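Long-range contacts in SusD superfamily protein (Bacteroides thetaiotaomicron, PDB 3MCX), which is of unknown function but belongs to the SusD family of outer-membrane proteins and so probably helps to bind glycans at the cell surface: residues I353-E358 with K412-E417; N44-G49 with G275-Y280. All coordinates share one frame; numbering follows the deposited sequence.

How the contacts relate
Both contacts are buried and lie deep within the single-chain fold, their centres about 14 Å apart, yet they are built from different chemistry. Contact 1 is polar: charged side chains join the end of strand 351-355 and the start of helix 356-370 to the end of helix 403-414. Contact 2 is apolar, a tryptophan and a tyrosine of helix 44-51 resting on an alanine and a proline of the short helix 276-279. They share no helix or strand, but they touch, because the turn that follows helix 403-414 in contact 1 brings Gly-416 against Trp-46 and Tyr-280 of contact 2. In sequence, both segments of contact 2 precede those of contact 1.

Contact 1: I353-E358 with K412-E417; sequences IIRLSE and KELVGE
A buried salt-bridge network joins the junction of strand 351-355 and helix 356-370 to the end of helix 403-414 and the turn beyond it. Arg-355, at the N-cap position of its helix, reaches across with its chain extended from CG to NE and offers two edges of its guanidinium to two carboxylates. Glu-417 is gripped side-on, the two planes only 7° apart: Arg-355 NE meets Glu-417 OE1 at 2.8 Å, and Arg-355 NH2 meets Glu-417 OE2 at 2.8 Å and almost straight (176°), each oxygen using its syn lone pair. Glu-413 is held end-on, NH1 and NH2 both giving to the anti lone pair of OE2, with its plane turned by 65°. A type II turn from Leu-414 to Glu-417 brings the latter's carboxylate back toward the arginine; at Gly-416 a CB would clash with the Val-415 carbonyl O. An alanine at Arg-355 would remove all four bonds and would probably loosen the turn from the strand end, leaving Glu-413 to Arg-309, Arg-388 and Tyr-244, and Glu-417 to Lys-337. Glu-255 also takes NH1. Beside the network, Leu-414 CD1 packs on Glu-358 CG at 4.2 Å, while the carboxylate of Glu-358 pairs with Arg-210.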
loop_
_atom_site.group_PDB
_atom_site.type_symbol
_atom_site.label_atom_id
_atom_site.label_comp_id
_atom_site.label_asym_id
_atom_site.label_seq_id
_atom_site.Cartn_x
_atom_site.Cartn_y
_atom_site.Cartn_z
ATOM N N ILE A 353 0.886 4.400 -6.105
ATOM C CA ILE A 353 0.959 4.391 -4.656
ATOM C C ILE A 353 -0.371 4.770 -4.015
ATOM O O ILE A 353 -0.773 4.160 -3.033
ATOM C CB ILE A 353 2.098 5.327 -4.172
ATOM C CG1 ILE A 353 3.435 4.974 -4.811
ATOM C CG2 ILE A 353 2.186 5.342 -2.605
ATOM C CD1 ILE A 353 3.939 3.563 -4.539
ATOM N N ILE A 354 -1.061 5.769 -4.568
ATOM C CA ILE A 354 -2.398 6.121 -4.092
ATOM C C ILE A 354 -3.178 6.769 -5.234
ATOM O O ILE A 354 -2.627 7.509 -6.042
ATOM C CB ILE A 354 -2.340 7.012 -2.811
ATOM C CG1 ILE A 354 -3.728 7.241 -2.218
ATOM C CG2 ILE A 354 -1.631 8.325 -3.097
ATOM C CD1 ILE A 354 -3.700 7.619 -0.724
ATOM N N ARG A 355 -4.460 6.444 -5.314
ATOM C CA ARG A 355 -5.327 6.994 -6.343
ATOM C C ARG A 355 -6.673 7.468 -5.778
ATOM O O ARG A 355 -7.049 7.195 -4.636
ATOM C CB ARG A 355 -5.518 6.007 -7.487
ATOM C CG ARG A 355 -6.263 4.772 -7.144
ATOM C CD ARG A 355 -6.354 3.859 -8.368
ATOM N NE ARG A 355 -6.947 2.554 -8.045
ATOM C CZ ARG A 355 -8.241 2.209 -8.107
ATOM N NH1 ARG A 355 -9.165 3.003 -8.641
ATOM N NH2 ARG A 355 -8.607 1.010 -7.702
ATOM N N LEU A 356 -7.377 8.216 -6.611
ATOM C CA LEU A 356 -8.535 8.953 -6.164
ATOM C C LEU A 356 -9.624 8.045 -5.571
ATOM O O LEU A 356 -10.301 8.466 -4.641
ATOM C CB LEU A 356 -9.069 9.795 -7.318
ATOM C CG LEU A 356 -10.053 10.912 -7.004
ATOM C CD1 LEU A 356 -9.460 11.921 -5.991
ATOM C CD2 LEU A 356 -10.556 11.605 -8.274
ATOM N N SER A 357 -9.859 6.849 -6.123
ATOM C CA SER A 357 -10.920 5.991 -5.556
ATOM C C SER A 357 -10.676 5.730 -4.058
ATOM O O SER A 357 -11.644 5.700 -3.268
ATOM C CB SER A 357 -11.048 4.639 -6.269
ATOM O OG SER A 357 -11.677 4.754 -7.532
ATOM N N GLU A 358 -9.410 5.548 -3.662
ATOM C CA GLU A 358 -9.122 5.287 -2.247
ATOM C C GLU A 358 -9.504 6.502 -1.421
ATOM O O GLU A 358 -9.999 6.364 -0.303
ATOM C CB GLU A 358 -7.655 4.926 -1.994
ATOM C CG GLU A 358 -7.371 4.723 -0.524
ATOM C CD GLU A 358 -5.917 4.479 -0.193
ATOM O OE1 GLU A 358 -5.169 4.089 -1.096
ATOM O OE2 GLU A 358 -5.518 4.704 0.966
ATOM N N LYS A 412 -13.487 -4.747 -3.156
ATOM C CA LYS A 412 -13.696 -4.867 -4.602
ATOM C C LYS A 412 -12.782 -3.870 -5.366
ATOM O O LYS A 412 -12.178 -4.211 -6.367
ATOM C CB LYS A 412 -15.142 -4.598 -4.978
ATOM C CG LYS A 412 -16.140 -5.645 -4.480
ATOM C CD LYS A 412 -17.569 -5.243 -4.779
ATOM C CE LYS A 412 -18.577 -6.136 -4.083
ATOM N NZ LYS A 412 -19.977 -5.873 -4.555
ATOM N N GLU A 413 -12.692 -2.637 -4.889
ATOM C CA GLU A 413 -12.027 -1.568 -5.600
ATOM C C GLU A 413 -10.517 -1.639 -5.491
ATOM O O GLU A 413 -9.821 -1.337 -6.449
ATOM C CB GLU A 413 -12.511 -0.195 -5.088
ATOM C CG GLU A 413 -11.967 0.987 -5.902
ATOM C CD GLU A 413 -12.309 0.871 -7.390
ATOM O OE1 GLU A 413 -13.458 0.491 -7.692
ATOM O OE2 GLU A 413 -11.443 1.169 -8.261
ATOM N N LEU A 414 -10.010 -2.011 -4.323
ATOM C CA LEU A 414 -8.589 -1.844 -4.002
ATOM C C LEU A 414 -7.816 -3.156 -3.932
ATOM O O LEU A 414 -6.663 -3.184 -3.529
ATOM C CB LEU A 414 -8.447 -1.083 -2.677
ATOM C CG LEU A 414 -9.079 0.327 -2.681
ATOM C CD1 LEU A 414 -9.009 0.978 -1.307
ATOM C CD2 LEU A 414 -8.393 1.210 -3.727
ATOM N N VAL A 415 -8.453 -4.238 -4.379
ATOM C CA VAL A 415 -7.771 -5.533 -4.436
ATOM C C VAL A 415 -6.447 -5.393 -5.198
ATOM O O VAL A 415 -6.394 -4.811 -6.260
ATOM C CB VAL A 415 -8.670 -6.621 -5.091
ATOM C CG1 VAL A 415 -9.005 -6.299 -6.573
ATOM C CG2 VAL A 415 -8.012 -8.005 -4.948
ATOM N N GLY A 416 -5.366 -5.888 -4.628
ATOM C CA GLY A 416 -4.069 -5.824 -5.310
ATOM C C GLY A 416 -3.276 -4.552 -5.061
ATOM O O GLY A 416 -2.139 -4.447 -5.492
ATOM N N GLU A 417 -3.834 -3.611 -4.311
ATOM C CA GLU A 417 -3.224 -2.300 -4.121
ATOM C C GLU A 417 -2.688 -2.048 -2.701
ATOM O O GLU A 417 -2.292 -0.916 -2.357
ATOM C CB GLU A 417 -4.177 -1.203 -4.627
ATOM C CG GLU A 417 -4.412 -1.316 -6.133
ATOM C CD GLU A 417 -5.425 -0.317 -6.654
ATOM O OE1 GLU A 417 -5.060 0.848 -6.886
ATOM O OE2 GLU A 417 -6.586 -0.711 -6.781
#

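Contact 2: N44-G49 with G275-Y280; sequences NYWYYG and GAPMVY
Ala-276 points its methyl group at two aromatic side chains of helix 44-51 and meets them differently. Over Trp-46 it sits above one face of the indole, Ala-276 CB standing 3.8 Å from the centroid of the five-membered ring and 26° off the ring normal, a CH-pi contact; the nearest ring atom is CD2, at 3.5 Å, on the bond shared by the two rings. Tyr-47 instead presents its edge, with CD2 3.9 Å from Ala-276 CB. Different first torsions on these neighbours go with face and edge: Trp-46 carries CG anti to the backbone N (chi1 -169°), whereas Tyr-47 holds CG in the crowded position between N and the carbonyl carbon (chi1 57°). Further out along the indole, Pro-277 crosses Trp-46 at about a right angle, its CG 3.5 Å from CH2. Proline suits the first turn of helix 276-279, where its missing N-H costs no helix bond, and alanine is small enough to let the backbones close to 6.4 Å between the CA atoms of Tyr-47 and Ala-276. This is plain packing of a helix near the chain's start on a short one over 220 residues later, tied also by a backbone hydrogen bond between Ala-276 and Gly-42. Phe-338 meets Trp-46 edge-to-face. The side chains therefore hold together by dispersion and shape, with CH-pi attraction at the indole face, while the indole N-H makes a weak bond to the Gly-416 carbonyl.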
loop_
_atom_site.group_PDB
_atom_site.type_symbol
_atom_site.label_atom_id
_atom_site.label_comp_id
_atom_site.label_asym_id
_atom_site.label_seq_id
_atom_site.Cartn_x
_atom_site.Cartn_y
_atom_site.Cartn_z
ATOM N N ASN A 44 7.484 -6.279 -1.771
ATOM C CA ASN A 44 7.010 -6.587 -0.426
ATOM C C ASN A 44 5.949 -5.614 0.103
ATOM O O ASN A 44 4.919 -6.070 0.615
ATOM C CB ASN A 44 8.178 -6.692 0.542
ATOM C CG ASN A 44 9.092 -7.825 0.179
ATOM O OD1 ASN A 44 9.857 -7.732 -0.785
ATOM N ND2 ASN A 44 9.046 -8.928 0.973
ATOM N N TYR A 45 6.158 -4.308 -0.051
ATOM C CA TYR A 45 5.191 -3.335 0.479
ATOM C C TYR A 45 3.961 -3.157 -0.440
ATOM O O TYR A 45 2.999 -2.459 -0.077
ATOM C CB TYR A 45 5.851 -2.005 0.797
ATOM C CG TYR A 45 6.794 -2.064 1.988
ATOM C CD1 TYR A 45 8.101 -2.502 1.851
ATOM C CD2 TYR A 45 6.365 -1.672 3.241
ATOM C CE1 TYR A 45 8.963 -2.534 2.937
ATOM C CE2 TYR A 45 7.238 -1.703 4.333
ATOM C CZ TYR A 45 8.517 -2.123 4.164
ATOM O OH TYR A 45 9.384 -2.142 5.233
ATOM N N TRP A 46 4.037 -3.725 -1.638
ATOM C CA TRP A 46 2.916 -3.712 -2.571
ATOM C C TRP A 46 1.942 -4.814 -2.185
ATOM O O TRP A 46 0.761 -4.548 -1.922
ATOM C CB TRP A 46 3.448 -3.839 -4.001
ATOM C CG TRP A 46 2.456 -3.588 -5.090
ATOM C CD1 TRP A 46 1.103 -3.652 -5.014
ATOM C CD2 TRP A 46 2.787 -3.293 -6.457
ATOM N NE1 TRP A 46 0.562 -3.377 -6.279
ATOM C CE2 TRP A 46 1.589 -3.173 -7.167
ATOM C CE3 TRP A 46 4.002 -3.119 -7.155
ATOM C CZ2 TRP A 46 1.556 -2.866 -8.537
ATOM C CZ3 TRP A 46 3.965 -2.819 -8.515
ATOM C CH2 TRP A 46 2.757 -2.702 -9.190
ATOM N N TYR A 47 2.413 -6.049 -2.119
ATOM C CA TYR A 47 1.489 -7.163 -1.924
ATOM C C TYR A 47 1.261 -7.597 -0.490
ATOM O O TYR A 47 0.333 -8.370 -0.215
ATOM C CB TYR A 47 1.827 -8.349 -2.833
ATOM C CG TYR A 47 3.220 -8.921 -2.707
ATOM C CD1 TYR A 47 3.684 -9.462 -1.502
ATOM C CD2 TYR A 47 4.044 -9.043 -3.805
ATOM C CE1 TYR A 47 4.980 -10.026 -1.399
ATOM C CE2 TYR A 47 5.303 -9.595 -3.733
ATOM C CZ TYR A 47 5.772 -10.081 -2.519
ATOM O OH TYR A 47 7.046 -10.638 -2.441
ATOM N N TYR A 48 2.049 -7.086 0.482
ATOM C CA TYR A 48 1.828 -7.433 1.895
ATOM C C TYR A 48 0.393 -7.204 2.341
ATOM O O TYR A 48 -0.231 -8.121 2.896
ATOM C CB TYR A 48 2.804 -6.672 2.786
ATOM C CG TYR A 48 2.648 -6.929 4.277
ATOM C CD1 TYR A 48 3.143 -8.066 4.868
ATOM C CD2 TYR A 48 1.966 -6.021 5.097
ATOM C CE1 TYR A 48 3.018 -8.286 6.232
ATOM C CE2 TYR A 48 1.822 -6.243 6.460
ATOM C CZ TYR A 48 2.346 -7.385 7.008
ATOM O OH TYR A 48 2.226 -7.629 8.350
ATOM N N GLY A 49 -0.155 -6.047 2.027
ATOM C CA GLY A 49 -1.483 -5.676 2.487
ATOM C C GLY A 49 -2.609 -6.390 1.777
ATOM O O GLY A 49 -3.770 -6.222 2.141
ATOM N N GLY A 275 8.943 -8.594 -8.674
ATOM C CA GLY A 275 7.972 -7.528 -8.587
ATOM C C GLY A 275 6.545 -8.034 -8.532
ATOM O O GLY A 275 6.202 -9.057 -9.105
ATOM N N ALA A 276 5.685 -7.287 -7.841
ATOM C CA ALA A 276 4.304 -7.722 -7.697
ATOM C C ALA A 276 3.648 -8.075 -9.017
ATOM O O ALA A 276 2.913 -9.045 -9.065
ATOM C CB ALA A 276 3.448 -6.710 -6.883
ATOM N N PRO A 277 3.835 -7.267 -10.071
ATOM C CA PRO A 277 3.163 -7.591 -11.323
ATOM C C PRO A 277 3.532 -8.989 -11.854
ATOM O O PRO A 277 2.651 -9.721 -12.323
ATOM C CB PRO A 277 3.569 -6.446 -12.249
ATOM C CG PRO A 277 3.680 -5.287 -11.302
ATOM C CD PRO A 277 4.388 -5.898 -10.084
HETATM N N MSE A 278 4.799 -9.392 -11.759
HETATM C CA MSE A 278 5.199 -10.723 -12.169
HETATM C C MSE A 278 4.697 -11.781 -11.190
HETATM O O MSE A 278 4.377 -12.899 -11.591
HETATM C CB MSE A 278 6.718 -10.824 -12.358
HETATM C CG MSE A 278 7.178 -10.218 -13.657
HETATM SE SE MSE A 278 6.335 -10.868 -15.276
HETATM C CE MSE A 278 6.649 -12.728 -15.019
ATOM N N VAL A 279 4.623 -11.424 -9.915
ATOM C CA VAL A 279 4.135 -12.389 -8.928
ATOM C C VAL A 279 2.621 -12.620 -9.072
ATOM O O VAL A 279 2.133 -13.696 -8.733
ATOM C CB VAL A 279 4.619 -12.009 -7.505
ATOM C CG1 VAL A 279 4.135 -13.036 -6.420
ATOM C CG2 VAL A 279 6.154 -11.892 -7.524
ATOM N N TYR A 280 1.914 -11.666 -9.662
ATOM C CA TYR A 280 0.501 -11.856 -10.040
ATOM C C TYR A 280 0.334 -12.453 -11.440
ATOM O O TYR A 280 -0.789 -12.744 -11.849
ATOM C CB TYR A 280 -0.223 -10.477 -10.055
ATOM C CG TYR A 280 -0.714 -9.972 -8.719
ATOM C CD1 TYR A 280 -1.804 -10.573 -8.087
ATOM C CD2 TYR A 280 -0.123 -8.864 -8.103
ATOM C CE1 TYR A 280 -2.287 -10.120 -6.859
ATOM C CE2 TYR A 280 -0.592 -8.410 -6.870
ATOM C CZ TYR A 280 -1.657 -9.045 -6.256
ATOM O OH TYR A 280 -2.079 -8.603 -5.025
#